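Local coordinates for protein fatty acid CoA ligase (Marinactinospora thermotolerans, PDB 6SQ8) that belongs to the AMP-binding (ANL) superfamily and binds adenosine monophosphate together with 1-ethanoyl-9H-pyrido[3,4-b]indole-3-carboxylic acid, at residues F196-P201 / E208-T213; A230-I235 / A254-L259. All blocks are in the same frame, centred on the assembly; numbering follows the deposited sequence.

Contact 1: residues F196-P201 / E208-T213; sequences FLIPIP and ELAQCT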
loop_
_atom_site.group_PDB
_atom_site.type_symbol
_atom_site.label_atom_id
_atom_site.label_comp_id
_atom_site.label_asym_id
_atom_site.label_seq_id
_atom_site.Cartn_x
_atom_site.Cartn_y
_atom_site.Cartn_z
ATOM N N PHE A 196 5.857 9.856 -12.869
ATOM C CA PHE A 196 5.689 9.084 -11.647
ATOM C C PHE A 196 6.197 7.659 -11.866
ATOM O O PHE A 196 5.626 6.890 -12.639
ATOM C CB PHE A 196 4.229 9.089 -11.210
ATOM C CG PHE A 196 4.000 8.879 -9.738
ATOM C CD1 PHE A 196 4.493 7.761 -9.086
ATOM C CD2 PHE A 196 3.236 9.772 -9.009
ATOM C CE1 PHE A 196 4.258 7.562 -7.732
ATOM C CE2 PHE A 196 2.998 9.579 -7.657
ATOM C CZ PHE A 196 3.502 8.465 -7.023
ATOM N N LEU A 197 7.266 7.324 -11.135
ATOM C CA LEU A 197 7.927 6.034 -11.189
ATOM C C LEU A 197 7.166 5.074 -10.275
ATOM O O LEU A 197 7.011 5.325 -9.079
ATOM C CB LEU A 197 9.366 6.222 -10.699
ATOM C CG LEU A 197 10.454 5.389 -11.379
ATOM C CD1 LEU A 197 11.608 5.077 -10.421
ATOM C CD2 LEU A 197 9.907 4.102 -11.955
ATOM N N ILE A 198 6.700 3.971 -10.838
ATOM C CA ILE A 198 5.919 3.031 -10.091
ATOM C C ILE A 198 6.560 1.657 -10.183
ATOM O O ILE A 198 6.335 0.928 -11.141
ATOM C CB ILE A 198 4.462 3.007 -10.582
ATOM C CG1 ILE A 198 3.900 4.429 -10.636
ATOM C CG2 ILE A 198 3.632 2.096 -9.696
ATOM C CD1 ILE A 198 2.420 4.506 -10.831
ATOM N N PRO A 199 7.354 1.277 -9.167
ATOM C CA PRO A 199 7.899 -0.070 -9.055
ATOM C C PRO A 199 7.106 -1.005 -8.131
ATOM O O PRO A 199 7.515 -2.137 -7.938
ATOM C CB PRO A 199 9.259 0.257 -8.429
ATOM C CG PRO A 199 8.941 1.361 -7.444
ATOM C CD PRO A 199 7.815 2.151 -8.079
ATOM N N ILE A 200 6.011 -0.526 -7.545
ATOM C CA ILE A 200 5.141 -1.390 -6.771
ATOM C C ILE A 200 4.126 -2.016 -7.719
ATOM O O ILE A 200 3.863 -1.471 -8.774
ATOM C CB ILE A 200 4.466 -0.638 -5.608
ATOM C CG1 ILE A 200 3.524 0.465 -6.090
ATOM C CG2 ILE A 200 5.505 -0.109 -4.646
ATOM C CD1 ILE A 200 2.926 1.293 -4.971
ATOM N N PRO A 201 3.527 -3.178 -7.386
ATOM C CA PRO A 201 2.667 -3.885 -8.324
ATOM C C PRO A 201 1.441 -3.056 -8.731
ATOM O O PRO A 201 0.825 -2.409 -7.876
ATOM C CB PRO A 201 2.212 -5.125 -7.535
ATOM C CG PRO A 201 3.248 -5.293 -6.458
ATOM C CD PRO A 201 3.642 -3.882 -6.100
ATOM N N GLU A 208 -3.610 2.351 -8.735
ATOM C CA GLU A 208 -4.354 3.563 -8.420
ATOM C C GLU A 208 -3.463 4.791 -8.658
ATOM O O GLU A 208 -3.932 5.813 -9.154
ATOM C CB GLU A 208 -4.898 3.549 -6.989
ATOM C CG GLU A 208 -5.600 4.851 -6.582
ATOM C CD GLU A 208 -6.862 5.205 -7.376
ATOM O OE1 GLU A 208 -7.607 4.267 -7.792
ATOM O OE2 GLU A 208 -7.120 6.424 -7.585
ATOM N N LEU A 209 -2.178 4.692 -8.307
ATOM C CA LEU A 209 -1.264 5.808 -8.503
ATOM C C LEU A 209 -1.094 6.066 -10.003
ATOM O O LEU A 209 -0.938 7.219 -10.422
ATOM C CB LEU A 209 0.088 5.526 -7.839
ATOM C CG LEU A 209 0.090 5.488 -6.310
ATOM C CD1 LEU A 209 1.418 4.993 -5.783
ATOM C CD2 LEU A 209 -0.231 6.843 -5.713
ATOM N N ALA A 210 -1.103 4.999 -10.808
ATOM C CA ALA A 210 -1.000 5.144 -12.244
ATOM C C ALA A 210 -2.208 5.943 -12.754
ATOM O O ALA A 210 -2.065 6.847 -13.587
ATOM C CB ALA A 210 -0.907 3.788 -12.895
ATOM N N GLN A 211 -3.392 5.608 -12.233
ATOM C CA GLN A 211 -4.632 6.292 -12.632
ATOM C C GLN A 211 -4.589 7.766 -12.202
ATOM O O GLN A 211 -4.932 8.637 -13.001
ATOM C CB GLN A 211 -5.858 5.548 -12.100
ATOM C CG GLN A 211 -6.170 4.306 -12.921
ATOM C CD GLN A 211 -7.479 3.638 -12.589
ATOM O OE1 GLN A 211 -8.019 3.764 -11.483
ATOM N NE2 GLN A 211 -7.955 2.861 -13.549
ATOM N N CYS A 212 -4.147 8.038 -10.963
ATOM C CA CYS A 212 -3.959 9.408 -10.495
ATOM C C CYS A 212 -3.014 10.158 -11.439
ATOM O O CYS A 212 -3.252 11.289 -11.799
ATOM C CB CYS A 212 -3.412 9.429 -9.077
ATOM S SG CYS A 212 -4.621 8.859 -7.863
ATOM N N THR A 213 -1.931 9.500 -11.842
ATOM C CA THR A 213 -0.916 10.096 -12.695
ATOM C C THR A 213 -1.527 10.437 -14.058
ATOM O O THR A 213 -1.326 11.550 -14.578
ATOM C CB THR A 213 0.304 9.181 -12.816
ATOM O OG1 THR A 213 0.779 9.032 -11.482
ATOM C CG2 THR A 213 1.390 9.722 -13.717
#

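Contact 2: residues A230-I235 / A254-L259; sequences AVLEAI and AEHPAL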
loop_
_atom_site.group_PDB
_atom_site.type_symbol
_atom_site.label_atom_id
_atom_site.label_comp_id
_atom_site.label_asym_id
_atom_site.label_seq_id
_atom_site.Cartn_x
_atom_site.Cartn_y
_atom_site.Cartn_z
ATOM N N ALA A 230 18.560 0.488 -10.545
ATOM C CA ALA A 230 17.593 0.677 -11.641
ATOM C C ALA A 230 16.733 1.919 -11.394
ATOM O O ALA A 230 16.499 2.679 -12.322
ATOM C CB ALA A 230 16.741 -0.556 -11.784
ATOM N N VAL A 231 16.267 2.092 -10.150
ATOM C CA VAL A 231 15.436 3.224 -9.745
ATOM C C VAL A 231 16.230 4.522 -9.893
ATOM O O VAL A 231 15.739 5.492 -10.432
ATOM C CB VAL A 231 14.909 3.045 -8.313
ATOM C CG1 VAL A 231 14.329 4.330 -7.764
ATOM C CG2 VAL A 231 13.883 1.927 -8.248
ATOM N N LEU A 232 17.463 4.508 -9.407
ATOM C CA LEU A 232 18.382 5.641 -9.553
ATOM C C LEU A 232 18.514 6.014 -11.030
ATOM O O LEU A 232 18.368 7.182 -11.393
ATOM C CB LEU A 232 19.748 5.262 -8.975
ATOM C CG LEU A 232 20.226 6.024 -7.747
ATOM C CD1 LEU A 232 19.095 6.706 -6.993
ATOM C CD2 LEU A 232 21.007 5.100 -6.833
ATOM N N GLU A 233 18.787 5.001 -11.865
ATOM C CA GLU A 233 19.020 5.185 -13.290
ATOM C C GLU A 233 17.744 5.765 -13.907
ATOM O O GLU A 233 17.799 6.755 -14.636
ATOM C CB GLU A 233 19.448 3.852 -13.922
ATOM C CG GLU A 233 20.322 3.963 -15.148
ATOM C CD GLU A 233 19.558 4.269 -16.434
ATOM O OE1 GLU A 233 18.534 3.553 -16.710
ATOM O OE2 GLU A 233 19.979 5.241 -17.165
ATOM N N ALA A 234 16.600 5.161 -13.575
ATOM C CA ALA A 234 15.300 5.550 -14.126
ATOM C C ALA A 234 14.983 6.996 -13.762
ATOM O O ALA A 234 14.489 7.732 -14.591
ATOM C CB ALA A 234 14.198 4.632 -13.637
ATOM N N ILE A 235 15.251 7.385 -12.515
ATOM C CA ILE A 235 14.922 8.725 -12.072
ATOM C C ILE A 235 15.689 9.735 -12.928
ATOM O O ILE A 235 15.119 10.703 -13.372
ATOM C CB ILE A 235 15.177 8.895 -10.567
ATOM C CG1 ILE A 235 14.192 8.049 -9.752
ATOM C CG2 ILE A 235 15.120 10.357 -10.167
ATOM C CD1 ILE A 235 14.525 7.948 -8.279
ATOM N N ALA A 254 18.461 5.223 -0.422
ATOM C CA ALA A 254 19.138 6.332 0.256
ATOM C C ALA A 254 20.581 5.967 0.647
ATOM O O ALA A 254 21.469 6.813 0.644
ATOM C CB ALA A 254 18.334 6.741 1.460
ATOM N N GLU A 255 20.805 4.697 0.992
ATOM C CA GLU A 255 22.091 4.225 1.527
ATOM C C GLU A 255 22.988 3.703 0.387
ATOM O O GLU A 255 24.132 3.423 0.595
ATOM C CB GLU A 255 21.833 3.175 2.616
ATOM C CG GLU A 255 21.272 3.782 3.914
ATOM C CD GLU A 255 20.571 2.829 4.884
ATOM O OE1 GLU A 255 20.692 1.580 4.678
ATOM O OE2 GLU A 255 19.905 3.332 5.850
ATOM N N HIS A 256 22.473 3.622 -0.839
ATOM C CA HIS A 256 23.229 3.081 -1.965
ATOM C C HIS A 256 24.423 3.973 -2.298
ATOM O O HIS A 256 24.295 5.202 -2.303
ATOM C CB HIS A 256 22.330 2.916 -3.185
ATOM C CG HIS A 256 22.938 2.125 -4.285
ATOM N ND1 HIS A 256 22.848 0.745 -4.343
ATOM C CD2 HIS A 256 23.617 2.518 -5.379
ATOM C CE1 HIS A 256 23.447 0.317 -5.440
ATOM N NE2 HIS A 256 23.920 1.401 -6.102
ATOM N N PRO A 257 25.600 3.373 -2.600
ATOM C CA PRO A 257 26.819 4.133 -2.889
ATOM C C PRO A 257 26.760 5.091 -4.093
ATOM O O PRO A 257 27.453 6.129 -4.103
ATOM C CB PRO A 257 27.849 3.043 -3.221
ATOM C CG PRO A 257 27.326 1.797 -2.549
ATOM C CD PRO A 257 25.828 1.921 -2.644
ATOM N N ALA A 258 25.945 4.735 -5.095
ATOM C CA ALA A 258 25.832 5.520 -6.317
ATOM C C ALA A 258 24.965 6.774 -6.128
ATOM O O ALA A 258 24.889 7.570 -7.046
ATOM C CB ALA A 258 25.285 4.661 -7.435
ATOM N N LEU A 259 24.286 6.936 -4.980
ATOM C CA LEU A 259 23.295 8.000 -4.846
ATOM C C LEU A 259 23.920 9.365 -5.126
ATOM O O LEU A 259 23.387 10.128 -5.924
ATOM C CB LEU A 259 22.645 7.979 -3.460
ATOM C CG LEU A 259 21.632 9.108 -3.200
ATOM C CD1 LEU A 259 20.273 8.806 -3.806
ATOM C CD2 LEU A 259 21.470 9.376 -1.722
#

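Contact 1: residues F196-P201 / E208-T213
In the beta-alpha-beta unit of strand 195-198, helix 205-215 and strand 219-222, Phe196, Ile198 and Ile200 reach from the first strand and the turn after it onto Leu209, Ala210 and Thr213 of the returning helix. The strand and helix segments run nearly antiparallel, at 163°, with their axes 9.5 Å apart. At one end Thr213 OG1 lies 3.5 Å from Phe196 CB and approaches the ring obliquely, while Thr213 CG2 rests against the same CB. The same hydroxyl, Thr213 OG1, donates to Leu209 O at 2.7 Å, one turn back in its own helix. Leu209 O thus accepts twice, since Thr213 N reaches it from the opposite face of the carbonyl plane. In the middle, Ile198 extends its CG1 branch beside its own backbone N (chi1 -51°) and sets CD1 over the helix backbone, 3.6 Å from Ala210 N. This methyl also touches Leu209 CB and Ala210 CB. Leu209 CD1 meets Ile200 CD1 at 4.1 Å, the two side chains at about a right angle, and Phe196 CZ at 4.2 Å. Around this buried layer, Val220 of strand 219-222 touches Ile198, Ala210 and Thr213, and Tyr189 of helix 175-189 adjoins Leu209. Phe244 of strand 242-245, which packs on Phe196, Ile200 and Leu209, lines the pocket of 1-ethanoyl-9H-pyrido[3,4-b]indole-3-carboxylic acid, so the contact lies just behind that site.

Contact 2: residues A230-I235 / A254-L259
Leu232, on helix 228-237, projects its forked end into the turn that follows helix 247-255, and its two methyls have different nearest partners there. CD2 lies nearer His256 and Ala258, whereas CD1 faces Leu259. The turn is a type I beta turn from His256 to Leu259, marked by the bond from Leu259 N to His256 O at 3.2 Å, and it brings these three side chains to one leucine.

Against His256 the leucine crosses obliquely: Leu232 CD2 is 3.9 Å from His256 CD2, touching a carbon of the imidazole. Pro257 CD lies 3.3 Å above one face of the His256 ring, offset toward the rim, and Ala258 CB lies in the ring plane at the edge. Ala258 also offers that methyl to the leucine, CB lying 4.3 Å from Leu232 CD2. Leu259 meets Leu232 at about a right angle, CD1 to CD1 at 4.0 Å; with CG opposite the backbone N (chi1 177°), Leu259 CD1 ends closer to the helix than the course of its CA-CB bond would suggest.

Leu253 of helix 247-255 and Ser262 in the following loop also touch Leu232, while Met289 and Arg288 of helix 279-289 adjoin Leu259. Between the two segments the contact is carbon against carbon, with neither a hydrogen bond nor a salt bridge, so it rests on van der Waals and hydrophobic packing, without a directional bond to fix its geometry.

In the fold
Along the chain, contact 1 comes first, with six residues between its segments, half of them helical, joining strand 195-198 to helix 205-215. The chain then passes through strand 219-222 before contact 2 opens on helix 228-237 and, with 18 residues between its segments, closes at the end of helix 247-255 and the turn after it. The two loops are in series, neither nested nor crossed, and their centres lie 19 Å apart. Strand 195-198, flanked by the parallel strands 219-222 and 242-245, joins them. Leu197 CD1, which takes no part in contact 1, packs on Val231 CG1 at 3.9 Å. Leu197 CD1 also lies 4.0 Å from Ile235 CG1. Helices 205-215 and 228-237 thereby pack against the same strand through different residues.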